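Local coordinates for hypothetical protein (PDB 3I3F) that is of unknown function but belongs to the YjgF-like (endoribonuclease L-PSP) family and, as a trimer, binds pentanoic acid between its subunits, at residues I82-F88 with E132-A138; T61-F65 with Y105-F109; P21-F26 with V45-K49; G30-V34 with C71-A75; A75-Y81 with V137-K141. All blocks are in the same frame, centred on the assembly; numbering follows the deposited sequence.

Interaction 1 (I82-F88 with E132-A138); sequences IVSLNIF and EVVNVVA
Asn-86 and Val-134 form a hydrogen-bonded pair in an antiparallel strand pair of the central sheet of the YjgF-like fold. Their backbones exchange bonds of 2.8 Å (Asn-86 N to Val-134 O) and 2.9 Å (Val-134 N to Asn-86 O). Toward 82-84 the register slips at a classic beta bulge: Val-83 N and Ser-84 N both donate to Val-137 O, at 2.7 and 3.3 Å. A second shift separates Ser-84 from Asn-86. Here Asn-135 turns its side chain toward the partner strand, and Asn-135 ND2 donates to Asn-86 OD1 (2.8 Å) from above the plane of the acceptor amide, the planes of the two amides 84° apart. Asn-86 CG sits beside the backbone N (chi1 -62°), and Asn-86 ND2 donates to Leu-85 O. On the same face Val-134 CG2 lies between Asn-86 CB and Phe-88 CE2, 3.7 Å from the ring atom. The opposite face, with Ile-82, Ile-87, Val-133 and Ala-138, is covered by helices 56-74 and 95-108. Asn-135 of the second subunit also donates to Asn-86 OD1, while Glu-132 touches the bound pentanoic acid. A water joins Ser-84 OG to Asn-135 O, donating to the carbonyl at 2.7 Å.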
# COMPACT_ATOMS: atom_id res chain seq x y z
N ILE A 82 -14.56 -4.62 -4.41
CA ILE A 82 -13.32 -4.04 -3.90
C ILE A 82 -13.32 -4.10 -2.37
O ILE A 82 -14.30 -3.72 -1.73
CB ILE A 82 -13.15 -2.57 -4.34
CG1 ILE A 82 -12.95 -2.48 -5.85
CG2 ILE A 82 -11.97 -1.92 -3.62
CD1 ILE A 82 -12.99 -1.07 -6.39
N VAL A 83 -12.22 -4.61 -1.82
CA VAL A 83 -12.02 -4.73 -0.38
C VAL A 83 -11.28 -3.50 0.15
O VAL A 83 -11.62 -2.96 1.20
CB VAL A 83 -11.16 -5.98 -0.06
CG1 VAL A 83 -10.82 -6.05 1.42
CG2 VAL A 83 -11.89 -7.25 -0.51
N SER A 84 -10.26 -3.08 -0.58
CA SER A 84 -9.39 -1.99 -0.15
C SER A 84 -8.79 -1.26 -1.35
O SER A 84 -8.60 -1.85 -2.41
CB SER A 84 -8.27 -2.56 0.72
OG SER A 84 -7.43 -1.54 1.24
N LEU A 85 -8.53 0.03 -1.17
CA LEU A 85 -7.79 0.83 -2.15
C LEU A 85 -7.09 1.99 -1.45
O LEU A 85 -7.42 2.32 -0.31
CB LEU A 85 -8.72 1.33 -3.27
CG LEU A 85 -9.89 2.26 -2.92
CD1 LEU A 85 -9.41 3.68 -2.66
CD2 LEU A 85 -10.91 2.25 -4.04
N ASN A 86 -6.10 2.56 -2.12
CA ASN A 86 -5.38 3.73 -1.62
C ASN A 86 -5.50 4.86 -2.63
O ASN A 86 -5.50 4.61 -3.83
CB ASN A 86 -3.88 3.45 -1.44
CG ASN A 86 -3.56 2.36 -0.43
OD1 ASN A 86 -2.40 1.96 -0.32
ND2 ASN A 86 -4.56 1.88 0.30
N ILE A 87 -5.57 6.09 -2.14
CA ILE A 87 -5.62 7.26 -3.00
C ILE A 87 -4.40 8.14 -2.75
O ILE A 87 -4.08 8.46 -1.61
CB ILE A 87 -6.89 8.09 -2.74
CG1 ILE A 87 -8.14 7.26 -3.01
CG2 ILE A 87 -6.90 9.35 -3.61
CD1 ILE A 87 -9.32 7.67 -2.18
N PHE A 88 -3.72 8.51 -3.84
CA PHE A 88 -2.71 9.56 -3.80
C PHE A 88 -3.27 10.75 -4.56
O PHE A 88 -3.56 10.65 -5.75
CB PHE A 88 -1.40 9.10 -4.45
CG PHE A 88 -0.61 8.13 -3.62
CD1 PHE A 88 -0.13 8.50 -2.37
CD2 PHE A 88 -0.31 6.86 -4.10
CE1 PHE A 88 0.62 7.61 -1.60
CE2 PHE A 88 0.44 5.97 -3.33
CZ PHE A 88 0.90 6.35 -2.08
N GLU A 132 -4.18 9.54 -8.30
CA GLU A 132 -3.82 8.18 -8.65
C GLU A 132 -4.39 7.24 -7.60
O GLU A 132 -4.28 7.51 -6.41
CB GLU A 132 -2.30 8.03 -8.73
CG GLU A 132 -1.85 6.65 -9.20
CD GLU A 132 -0.37 6.57 -9.52
OE1 GLU A 132 0.32 7.61 -9.52
OE2 GLU A 132 0.10 5.44 -9.77
N VAL A 133 -5.01 6.16 -8.06
CA VAL A 133 -5.59 5.17 -7.16
C VAL A 133 -4.78 3.89 -7.28
O VAL A 133 -4.61 3.35 -8.38
CB VAL A 133 -7.08 4.92 -7.48
CG1 VAL A 133 -7.64 3.82 -6.59
CG2 VAL A 133 -7.87 6.21 -7.31
N VAL A 134 -4.26 3.42 -6.15
CA VAL A 134 -3.33 2.30 -6.12
C VAL A 134 -3.76 1.26 -5.10
O VAL A 134 -4.65 1.50 -4.29
CB VAL A 134 -1.89 2.78 -5.80
CG1 VAL A 134 -1.46 3.89 -6.76
CG2 VAL A 134 -1.78 3.26 -4.36
N ASN A 135 -3.12 0.09 -5.16
CA ASN A 135 -3.39 -1.00 -4.23
C ASN A 135 -4.87 -1.39 -4.16
O ASN A 135 -5.39 -1.71 -3.09
CB ASN A 135 -2.84 -0.68 -2.84
CG ASN A 135 -1.33 -0.58 -2.82
OD1 ASN A 135 -0.65 -1.36 -3.49
ND2 ASN A 135 -0.80 0.37 -2.06
N VAL A 136 -5.55 -1.36 -5.31
CA VAL A 136 -6.92 -1.86 -5.38
C VAL A 136 -6.86 -3.37 -5.23
O VAL A 136 -6.18 -4.05 -6.01
CB VAL A 136 -7.61 -1.49 -6.71
CG1 VAL A 136 -8.95 -2.20 -6.82
CG2 VAL A 136 -7.78 0.01 -6.81
N VAL A 137 -7.55 -3.88 -4.22
CA VAL A 137 -7.66 -5.30 -3.95
C VAL A 137 -9.15 -5.65 -3.93
O VAL A 137 -9.93 -5.00 -3.23
CB VAL A 137 -7.02 -5.67 -2.60
CG1 VAL A 137 -7.10 -7.18 -2.35
CG2 VAL A 137 -5.57 -5.20 -2.55
N ALA A 138 -9.53 -6.65 -4.72
CA ALA A 138 -10.94 -7.03 -4.86
C ALA A 138 -11.10 -8.54 -4.91
O ALA A 138 -10.18 -9.26 -5.31
CB ALA A 138 -11.51 -6.41 -6.12
O HOH W 1 -5.33 -1.50 -0.42

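Interaction 2 (T61-F65 with Y105-F109)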
# COMPACT_ATOMS: atom_id res chain seq x y z
N THR A 61 -10.51 12.04 -12.29
CA THR A 61 -11.12 11.17 -11.29
C THR A 61 -12.13 10.21 -11.92
O THR A 61 -12.10 9.01 -11.65
CB THR A 61 -11.79 11.99 -10.17
OG1 THR A 61 -10.79 12.77 -9.50
CG2 THR A 61 -12.47 11.07 -9.16
N ARG A 62 -13.01 10.74 -12.77
CA ARG A 62 -14.01 9.91 -13.43
C ARG A 62 -13.36 8.85 -14.32
O ARG A 62 -13.77 7.69 -14.33
CB ARG A 62 -14.97 10.77 -14.26
CG ARG A 62 -15.89 11.65 -13.42
CD ARG A 62 -16.82 12.48 -14.30
NE ARG A 62 -17.70 13.34 -13.51
CZ ARG A 62 -18.83 12.94 -12.94
NH1 ARG A 62 -19.23 11.68 -13.07
NH2 ARG A 62 -19.57 13.80 -12.24
N GLN A 63 -12.33 9.25 -15.06
CA GLN A 63 -11.61 8.33 -15.94
C GLN A 63 -10.87 7.24 -15.14
O GLN A 63 -10.85 6.08 -15.54
CB GLN A 63 -10.63 9.08 -16.84
CG GLN A 63 -9.92 8.21 -17.87
CD GLN A 63 -10.88 7.63 -18.90
OE1 GLN A 63 -11.54 8.38 -19.62
NE2 GLN A 63 -10.94 6.31 -18.98
N THR A 64 -10.28 7.63 -14.01
CA THR A 64 -9.57 6.69 -13.15
C THR A 64 -10.49 5.57 -12.67
O THR A 64 -10.14 4.39 -12.75
CB THR A 64 -8.94 7.39 -11.93
OG1 THR A 64 -7.94 8.31 -12.38
CG2 THR A 64 -8.30 6.38 -10.99
N PHE A 65 -11.67 5.93 -12.18
CA PHE A 65 -12.59 4.91 -11.67
C PHE A 65 -13.29 4.13 -12.77
O PHE A 65 -13.66 2.98 -12.57
CB PHE A 65 -13.58 5.52 -10.67
CG PHE A 65 -12.96 5.79 -9.33
CD1 PHE A 65 -12.62 4.73 -8.49
CD2 PHE A 65 -12.66 7.08 -8.92
CE1 PHE A 65 -12.02 4.96 -7.26
CE2 PHE A 65 -12.06 7.31 -7.69
CZ PHE A 65 -11.74 6.25 -6.86
N TYR A 105 -15.99 10.53 -5.54
CA TYR A 105 -15.75 9.22 -4.95
C TYR A 105 -17.04 8.61 -4.41
O TYR A 105 -17.31 7.42 -4.61
CB TYR A 105 -14.73 9.34 -3.82
CG TYR A 105 -14.28 8.01 -3.26
CD1 TYR A 105 -13.24 7.30 -3.84
CD2 TYR A 105 -14.90 7.47 -2.13
CE1 TYR A 105 -12.82 6.09 -3.32
CE2 TYR A 105 -14.49 6.25 -1.61
CZ TYR A 105 -13.44 5.57 -2.21
OH TYR A 105 -13.02 4.36 -1.70
N ARG A 106 -17.85 9.43 -3.75
CA ARG A 106 -19.12 8.98 -3.19
C ARG A 106 -20.17 8.67 -4.27
O ARG A 106 -21.14 7.97 -3.99
CB ARG A 106 -19.67 9.99 -2.18
CG ARG A 106 -18.88 10.04 -0.88
CD ARG A 106 -19.57 10.90 0.16
NE ARG A 106 -19.65 12.30 -0.24
CZ ARG A 106 -18.74 13.24 0.03
NH1 ARG A 106 -17.64 12.95 0.71
NH2 ARG A 106 -18.93 14.48 -0.40
N GLU A 107 -19.99 9.19 -5.48
CA GLU A 107 -20.85 8.83 -6.61
C GLU A 107 -20.47 7.46 -7.19
O GLU A 107 -21.29 6.80 -7.82
CB GLU A 107 -20.79 9.89 -7.71
CG GLU A 107 -21.39 11.23 -7.31
CD GLU A 107 -21.29 12.28 -8.41
OE1 GLU A 107 -20.73 11.98 -9.49
OE2 GLU A 107 -21.78 13.41 -8.19
N VAL A 108 -19.22 7.05 -6.99
CA VAL A 108 -18.76 5.74 -7.43
C VAL A 108 -19.14 4.68 -6.41
O VAL A 108 -19.66 3.62 -6.77
CB VAL A 108 -17.23 5.72 -7.65
CG1 VAL A 108 -16.75 4.32 -8.01
CG2 VAL A 108 -16.84 6.72 -8.73
N PHE A 109 -18.89 4.98 -5.14
CA PHE A 109 -19.26 4.11 -4.02
C PHE A 109 -20.41 4.79 -3.28
O PHE A 109 -20.19 5.55 -2.33
CB PHE A 109 -18.04 3.86 -3.13
CG PHE A 109 -16.86 3.29 -3.88
CD1 PHE A 109 -16.80 1.94 -4.16
CD2 PHE A 109 -15.84 4.12 -4.33
CE1 PHE A 109 -15.72 1.41 -4.86
CE2 PHE A 109 -14.76 3.60 -5.03
CZ PHE A 109 -14.70 2.24 -5.29
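An aromatic cluster of Phe-65, Tyr-105 and Phe-109 joins the two helices, 56-74 and 95-108, that pack on one face of the YjgF-like sheet. Phe-65 is at the centre of the cluster: its side chain leaves helix 56-74 toward the end of the other helix, and its ring meets three side chains there. Its far corner, CZ, comes to the edge of the Tyr-105 ring, 3.5 Å from Tyr-105 CD1, with the two planes inclined at 72°. Phe-109 instead directs its own edge at the face of Phe-65 in an offset edge-to-face pair, the planes 85° apart and Phe-65 CE1 3.8 Å from Phe-109 CE2. A trans first torsion (chi1 -173°) places the Tyr-105 ring so that Phe-109 CD2 lies over one face of Tyr-105. Nearer the root of Phe-65, Val-108 CG2 packs on Phe-65 CB at 4.0 Å. Below the cluster, Tyr-105 and Phe-109 rest on Leu-85, and Phe-65 rests on Val-133, so the rings fill the layer between helices and strands; Arg-118 adds a cation-pi contact to Tyr-105. Toward solvent the interaction becomes ionic. In the conformer described, Arg-62, extended as far as NE, reaches Glu-107 in a long salt bridge, with Arg-62 NH2 lying 3.5 Å from Glu-107 OE1.

Interaction 3 (P21-F26 with V45-K49); sequences PDVVKF and VGIDK. With LEA (pentanoic acid), chain F.
The Phe-26 ring has Ile-47 CD1 at its edge, near the ring plane and 3.9 Å from Phe-26 CZ, while Val-45 and the tail of bound pentanoic acid approach it obliquely. This is one wall of the ligand pocket, built where two irregular loops of the YjgF-like fold meet. Val-45 CG2 lies 3.7 Å from Phe-26 CZ, and the terminal methyl of the ligand, C6, comes within 3.5 Å of Phe-26 CE2; the aliphatic end is thus held by carbon atoms. The carboxylate end is hydrogen-bonded to Gln-126 and to Arg-118 of the third subunit. Between Val-45 and Ile-47 the chain kinks at Gly-46, the centre of an inverse gamma turn, and the side chains before and after it in sequence both reach Phe-26 CZ. Further along, Val-24 CG2 meets Ile-47 CG2 at 4.1 Å, and a water links Val-24 N to Ile-47 O, a carbonyl that also receives Asn-67. Lys-49 ends the contact in more solvent-exposed surroundings. Its chain bends at chi2 (60°), folding the aliphatic part along the backbone of Pro-21 and Asp-22, with Lys-49 CB 3.7 Å from Asp-22 O. The Asp-22 carboxylate itself is engaged by Lys-70, a residue of helix 56-74. At the tip of the lysine, Lys-49 NZ makes a weak hydrogen bond of 3.1 Å to Pro-21 O.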
# COMPACT_ATOMS: atom_id res chain seq x y z
N PRO A 21 -8.33 -4.77 -22.86
CA PRO A 21 -8.01 -4.00 -24.06
C PRO A 21 -8.65 -2.61 -24.15
O PRO A 21 -8.23 -1.82 -24.99
CB PRO A 21 -8.50 -4.90 -25.20
CG PRO A 21 -9.50 -5.80 -24.59
CD PRO A 21 -9.10 -5.99 -23.17
N ASP A 22 -9.64 -2.33 -23.29
CA ASP A 22 -10.32 -1.03 -23.30
C ASP A 22 -9.75 -0.07 -22.25
O ASP A 22 -10.29 1.02 -22.05
CB ASP A 22 -11.83 -1.22 -23.07
CG ASP A 22 -12.63 0.02 -23.44
OD1 ASP A 22 -12.18 0.80 -24.30
OD2 ASP A 22 -13.72 0.21 -22.86
N VAL A 23 -8.67 -0.47 -21.59
CA VAL A 23 -8.02 0.37 -20.59
C VAL A 23 -6.53 0.52 -20.92
O VAL A 23 -5.87 -0.45 -21.28
CB VAL A 23 -8.19 -0.19 -19.16
CG1 VAL A 23 -7.49 0.69 -18.14
CG2 VAL A 23 -9.68 -0.33 -18.83
N VAL A 24 -6.02 1.75 -20.79
CA VAL A 24 -4.62 2.04 -21.05
C VAL A 24 -3.69 1.11 -20.27
O VAL A 24 -3.94 0.78 -19.11
CB VAL A 24 -4.28 3.52 -20.73
CG1 VAL A 24 -4.43 3.82 -19.24
CG2 VAL A 24 -2.88 3.87 -21.21
N LYS A 25 -2.62 0.68 -20.94
CA LYS A 25 -1.63 -0.23 -20.38
C LYS A 25 -0.27 0.47 -20.41
O LYS A 25 0.13 0.99 -21.45
CB LYS A 25 -1.60 -1.53 -21.20
CG LYS A 25 -0.50 -2.52 -20.82
CD LYS A 25 -0.69 -3.06 -19.42
CE LYS A 25 0.34 -4.14 -19.09
NZ LYS A 25 1.72 -3.60 -19.00
N PHE A 26 0.41 0.49 -19.27
CA PHE A 26 1.73 1.13 -19.17
C PHE A 26 2.83 0.07 -19.17
O PHE A 26 2.70 -0.97 -18.53
CB PHE A 26 1.80 1.99 -17.90
CG PHE A 26 0.68 2.98 -17.78
CD1 PHE A 26 0.59 4.05 -18.65
CD2 PHE A 26 -0.29 2.84 -16.79
CE1 PHE A 26 -0.45 4.97 -18.54
CE2 PHE A 26 -1.33 3.75 -16.68
CZ PHE A 26 -1.41 4.82 -17.56
N VAL A 45 -4.90 5.83 -13.30
CA VAL A 45 -4.85 7.27 -13.46
C VAL A 45 -5.86 7.70 -14.53
O VAL A 45 -6.44 6.85 -15.21
CB VAL A 45 -3.43 7.74 -13.83
CG1 VAL A 45 -2.45 7.43 -12.70
CG2 VAL A 45 -2.97 7.08 -15.13
N GLY A 46 -6.05 9.00 -14.66
CA GLY A 46 -7.10 9.55 -15.52
C GLY A 46 -6.75 9.64 -16.99
O GLY A 46 -6.96 10.68 -17.62
N ILE A 47 -6.22 8.55 -17.54
CA ILE A 47 -5.83 8.47 -18.95
C ILE A 47 -6.75 7.48 -19.65
O ILE A 47 -7.00 6.39 -19.15
CB ILE A 47 -4.36 8.00 -19.07
CG1 ILE A 47 -3.42 9.05 -18.45
CG2 ILE A 47 -3.99 7.76 -20.54
CD1 ILE A 47 -1.98 8.61 -18.36
N ASP A 48 -7.28 7.88 -20.81
CA ASP A 48 -8.21 7.03 -21.55
C ASP A 48 -7.45 6.06 -22.46
O ASP A 48 -6.21 6.10 -22.50
CB ASP A 48 -9.25 7.86 -22.33
CG ASP A 48 -8.64 8.76 -23.39
OD1 ASP A 48 -7.57 8.43 -23.94
OD2 ASP A 48 -9.26 9.81 -23.69
N LYS A 49 -8.17 5.19 -23.16
CA LYS A 49 -7.55 4.15 -23.98
C LYS A 49 -6.64 4.71 -25.08
O LYS A 49 -5.63 4.10 -25.43
CB LYS A 49 -8.63 3.23 -24.57
CG LYS A 49 -8.13 2.22 -25.61
CD LYS A 49 -7.08 1.27 -25.07
CE LYS A 49 -6.47 0.46 -26.20
NZ LYS A 49 -5.50 -0.56 -25.72
C2 LEA F . 4.14 3.45 -12.32
O2 LEA F . 4.11 2.54 -11.47
C3 LEA F . 2.87 3.91 -13.00
C4 LEA F . 1.63 3.26 -12.39
C5 LEA F . 0.32 3.70 -13.05
C6 LEA F . 0.46 4.93 -13.93
O1 LEA F . 5.20 4.02 -12.66
O HOH W 2 -5.10 -2.25 -23.19
O HOH W 3 -4.39 -1.11 -23.42
O HOH W 4 -7.83 3.88 -20.17

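Interaction 4 (G30-V34 with C71-A75)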
# COMPACT_ATOMS: atom_id res chain seq x y z
N GLY A 30 2.05 -3.86 -14.42
CA GLY A 30 1.02 -4.88 -14.53
C GLY A 30 -0.32 -4.21 -14.27
O GLY A 30 -0.49 -3.52 -13.27
N GLN A 31 -1.25 -4.39 -15.20
CA GLN A 31 -2.55 -3.73 -15.10
C GLN A 31 -3.47 -4.47 -14.12
O GLN A 31 -4.12 -3.85 -13.28
CB GLN A 31 -3.19 -3.67 -16.49
CG GLN A 31 -4.34 -2.68 -16.61
CD GLN A 31 -5.15 -2.94 -17.86
OE1 GLN A 31 -5.81 -3.96 -17.97
NE2 GLN A 31 -5.10 -2.01 -18.81
N ILE A 32 -3.50 -5.79 -14.26
CA ILE A 32 -4.39 -6.65 -13.49
C ILE A 32 -3.65 -7.93 -13.14
O ILE A 32 -3.00 -8.52 -14.01
CB ILE A 32 -5.64 -7.06 -14.32
CG1 ILE A 32 -6.34 -5.84 -14.92
CG2 ILE A 32 -6.61 -7.86 -13.46
CD1 ILE A 32 -7.47 -6.20 -15.85
N ALA A 33 -3.73 -8.36 -11.89
CA ALA A 33 -3.23 -9.67 -11.48
C ALA A 33 -4.32 -10.41 -10.71
O ALA A 33 -5.01 -9.82 -9.89
CB ALA A 33 -1.99 -9.53 -10.63
N VAL A 34 -4.47 -11.70 -11.00
CA VAL A 34 -5.44 -12.55 -10.30
C VAL A 34 -4.71 -13.70 -9.62
O VAL A 34 -3.88 -14.37 -10.24
CB VAL A 34 -6.51 -13.11 -11.25
CG1 VAL A 34 -7.49 -13.99 -10.50
CG2 VAL A 34 -7.23 -11.99 -11.98
N CYS A 71 -11.35 -2.78 -15.62
CA CYS A 71 -10.35 -3.79 -15.27
C CYS A 71 -10.93 -4.87 -14.38
O CYS A 71 -10.74 -6.06 -14.63
CB CYS A 71 -9.14 -3.15 -14.59
SG CYS A 71 -8.05 -2.23 -15.69
N LEU A 72 -11.65 -4.46 -13.33
CA LEU A 72 -12.23 -5.42 -12.39
C LEU A 72 -13.27 -6.32 -13.05
O LEU A 72 -13.28 -7.52 -12.82
CB LEU A 72 -12.83 -4.70 -11.18
CG LEU A 72 -11.80 -4.05 -10.24
CD1 LEU A 72 -12.49 -3.27 -9.13
CD2 LEU A 72 -10.87 -5.10 -9.65
N GLU A 73 -14.14 -5.74 -13.88
CA GLU A 73 -15.16 -6.54 -14.57
C GLU A 73 -14.53 -7.52 -15.56
O GLU A 73 -14.97 -8.66 -15.68
CB GLU A 73 -16.19 -5.63 -15.24
CG GLU A 73 -17.10 -4.95 -14.22
CD GLU A 73 -18.12 -3.99 -14.82
OE1 GLU A 73 -18.20 -3.90 -16.06
OE2 GLU A 73 -18.83 -3.33 -14.04
N TYR A 74 -13.47 -7.08 -16.23
CA TYR A 74 -12.68 -7.93 -17.13
C TYR A 74 -12.08 -9.12 -16.37
O TYR A 74 -11.96 -10.22 -16.93
CB TYR A 74 -11.58 -7.08 -17.77
CG TYR A 74 -10.79 -7.74 -18.88
CD1 TYR A 74 -11.35 -7.92 -20.15
CD2 TYR A 74 -9.48 -8.14 -18.68
CE1 TYR A 74 -10.62 -8.50 -21.17
CE2 TYR A 74 -8.74 -8.73 -19.70
CZ TYR A 74 -9.31 -8.90 -20.94
OH TYR A 74 -8.58 -9.48 -21.95
N ALA A 75 -11.72 -8.90 -15.11
CA ALA A 75 -11.12 -9.93 -14.25
C ALA A 75 -12.14 -10.70 -13.40
O ALA A 75 -11.77 -11.29 -12.39
CB ALA A 75 -10.06 -9.29 -13.35
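The side-chain amide of Gln-31 lies against Cys-71 SG, with Gln-31 OE1 at 3.6 Å, and is held at both ends by backbone groups: OE1 accepts from Cys-20 N, while NE2 donates to Val-24 O and, weakly, to Val-23 O. Bonds at both polar atoms fix the rotation of the buried amide, and they leave its flank, CG and CD included, to pack on the sulfur. The side chain of Gln-31 reaches this place by running out extended from the backbone (chi1 -163°, chi2 -165°). Its backbone is locally helical, so Gln-31 and the next residue, Ile-32, both point toward the helix rather than alternating. From Ile-32 onward regular strand alternation sets in: Ile-32 and Val-34 face the helix, and Ala-33 points away from the helix and packs on Val-83 of the third subunit. The contact therefore packs the last turn of helix 56-74 on strand 32-35, part of the helix layer laid across the sheet of the YjgF-like fold. Ile-32 carries most of it through two branches. CD1 meets the turn, 3.7 Å from Cys-71 CB and 3.5 Å from Cys-71 O, and also approaches the Tyr-74 ring obliquely, 4.0 Å from Tyr-74 CD2. The other branch, Ile-32 CG2, packs on Ala-75 CB at 3.7 Å. Val-39 and Leu-41 of the adjoining strand close around the same isoleucine. The Cys-71 carbonyl that CD1 touches is engaged within the helix, accepting from Ala-75 N at 3.0 Å, and Val-34 CG2 reaches Ala-75 CB at 4.1 Å.

Interaction 5 (A75-Y81 with V137-K141)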
# COMPACT_ATOMS: atom_id res chain seq x y z
N ALA A 75 -11.72 -8.90 -15.11
CA ALA A 75 -11.12 -9.93 -14.25
C ALA A 75 -12.14 -10.70 -13.40
O ALA A 75 -11.77 -11.29 -12.39
CB ALA A 75 -10.06 -9.29 -13.35
N ASN A 76 -13.41 -10.69 -13.81
CA ASN A 76 -14.49 -11.40 -13.10
C ASN A 76 -14.71 -10.86 -11.68
O ASN A 76 -14.94 -11.61 -10.74
CB ASN A 76 -14.23 -12.92 -13.09
CG ASN A 76 -15.50 -13.73 -12.86
OD1 ASN A 76 -16.60 -13.31 -13.22
ND2 ASN A 76 -15.35 -14.90 -12.25
N SER A 77 -14.65 -9.54 -11.56
CA SER A 77 -14.87 -8.83 -10.31
C SER A 77 -15.75 -7.61 -10.59
O SER A 77 -16.50 -7.60 -11.56
CB SER A 77 -13.52 -8.43 -9.69
OG SER A 77 -13.67 -7.90 -8.38
N GLY A 78 -15.66 -6.59 -9.75
CA GLY A 78 -16.42 -5.36 -9.96
C GLY A 78 -16.17 -4.38 -8.85
O GLY A 78 -15.54 -4.72 -7.85
N LEU A 79 -16.66 -3.15 -9.01
CA LEU A 79 -16.48 -2.10 -8.00
C LEU A 79 -17.02 -2.52 -6.63
O LEU A 79 -16.41 -2.22 -5.61
CB LEU A 79 -17.17 -0.80 -8.44
CG LEU A 79 -16.56 -0.08 -9.65
CD1 LEU A 79 -17.48 1.04 -10.12
CD2 LEU A 79 -15.18 0.47 -9.31
N ASP A 80 -18.16 -3.21 -6.63
CA ASP A 80 -18.78 -3.68 -5.38
C ASP A 80 -18.04 -4.84 -4.71
O ASP A 80 -18.42 -5.26 -3.62
CB ASP A 80 -20.26 -4.03 -5.61
CG ASP A 80 -20.48 -5.05 -6.72
OD1 ASP A 80 -19.68 -5.08 -7.68
OD2 ASP A 80 -21.46 -5.81 -6.63
N TYR A 81 -17.00 -5.36 -5.36
CA TYR A 81 -16.17 -6.42 -4.79
C TYR A 81 -14.81 -5.93 -4.29
O TYR A 81 -14.01 -6.71 -3.78
CB TYR A 81 -15.98 -7.55 -5.80
CG TYR A 81 -17.25 -8.32 -6.07
CD1 TYR A 81 -17.53 -9.50 -5.39
CD2 TYR A 81 -18.18 -7.85 -6.99
CE1 TYR A 81 -18.70 -10.21 -5.63
CE2 TYR A 81 -19.36 -8.55 -7.24
CZ TYR A 81 -19.61 -9.72 -6.56
OH TYR A 81 -20.78 -10.41 -6.81
N VAL A 137 -7.55 -3.88 -4.22
CA VAL A 137 -7.66 -5.30 -3.95
C VAL A 137 -9.15 -5.65 -3.93
O VAL A 137 -9.93 -5.00 -3.23
CB VAL A 137 -7.02 -5.67 -2.60
CG1 VAL A 137 -7.10 -7.18 -2.35
CG2 VAL A 137 -5.57 -5.20 -2.55
N ALA A 138 -9.53 -6.65 -4.72
CA ALA A 138 -10.94 -7.03 -4.86
C ALA A 138 -11.10 -8.54 -4.91
O ALA A 138 -10.18 -9.26 -5.31
CB ALA A 138 -11.51 -6.41 -6.12
N ALA A 139 -12.26 -9.02 -4.48
CA ALA A 139 -12.61 -10.43 -4.59
C ALA A 139 -13.21 -10.71 -5.96
O ALA A 139 -13.86 -9.84 -6.55
CB ALA A 139 -13.61 -10.81 -3.50
N GLN A 140 -12.99 -11.92 -6.47
CA GLN A 140 -13.67 -12.36 -7.69
C GLN A 140 -15.09 -12.81 -7.37
O GLN A 140 -15.40 -13.15 -6.22
CB GLN A 140 -12.90 -13.50 -8.37
CG GLN A 140 -11.70 -13.03 -9.18
CD GLN A 140 -11.13 -14.14 -10.05
OE1 GLN A 140 -10.87 -15.24 -9.57
NE2 GLN A 140 -10.93 -13.84 -11.32
N LYS A 141 -15.94 -12.82 -8.39
CA LYS A 141 -17.32 -13.30 -8.26
C LYS A 141 -17.37 -14.82 -8.26
O LYS A 141 -16.40 -15.49 -8.62
CB LYS A 141 -18.18 -12.76 -9.41
CG LYS A 141 -18.23 -11.25 -9.47
CD LYS A 141 -19.25 -10.75 -10.49
CE LYS A 141 -18.79 -11.01 -11.91
NZ LYS A 141 -19.65 -10.32 -12.91
OXT LYS A 141 -18.38 -15.42 -7.90
O HOH W 5 -13.20 -16.78 -10.50
O HOH W 6 -17.10 -9.34 -14.12
O HOH W 7 -19.28 -7.19 -11.89
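Ser-77 OG donates to Ala-139 O at 2.7 Å, coming from above the carbonyl plane, and three further hydrogen bonds join the loop after helix 56-74 to the C-terminal end of the chain. Lys-141 N meets Asn-76 O at 2.8 Å, nearly straight at 170°. Gln-140 reaches back with its extended side chain so that NE2 bonds Ala-75 O at 2.9 Å, while Ala-139 N donates to Tyr-81 O at 3.0 Å. Asn-76, at positive phi, is the C-prime residue of the Schellman motif that ends the helix. The carbonyls of Ala-75 and Asn-76, at and just beyond the helix terminus, are thereby supplied with donors from the tail. Outward from these bonds, Lys-141 lays its aliphatic chain across the Tyr-81 ring at about a right angle, a CH-pi contact with Lys-141 CG 3.9 Å from the centroid of the Tyr-81 ring. The lysine chain bends at chi3 (-70°), and Lys-141 CE lies 3.4 Å from Asn-76 OD1. Water molecules connect NZ to Ser-77 O. Thr-14 of the second subunit also packs on Tyr-81. With backbone groups supplying a partner in every direct hydrogen bond, the chemistry anchors the terminal residues mainly through main-chain polarity, while within the contact the lysine ammonium reaches the loop through water.

From the N terminus, interaction 3 closes the first loop, bringing 21-26 to 45-49 around strands 32-35 and 38-41. Interaction 4 opens inside that loop and ends at 71-75, so the two cross; it ties strand 32-35 to the end of helix 56-74. Interaction 2 starts earlier on the same helix and runs to 105-109, crossing interaction 4 and joining the two helices. Interaction 5 begins at Ala-75, where interaction 4 ends, and closes the longest loop, to the C terminus. Interaction 1 spans 82-88 to 132-138 and finishes on the same strand, 131-139; both it and interaction 5 cross interaction 2. Val-133 packs on Thr-64 and Phe-65, joining the sheet to the helix layer.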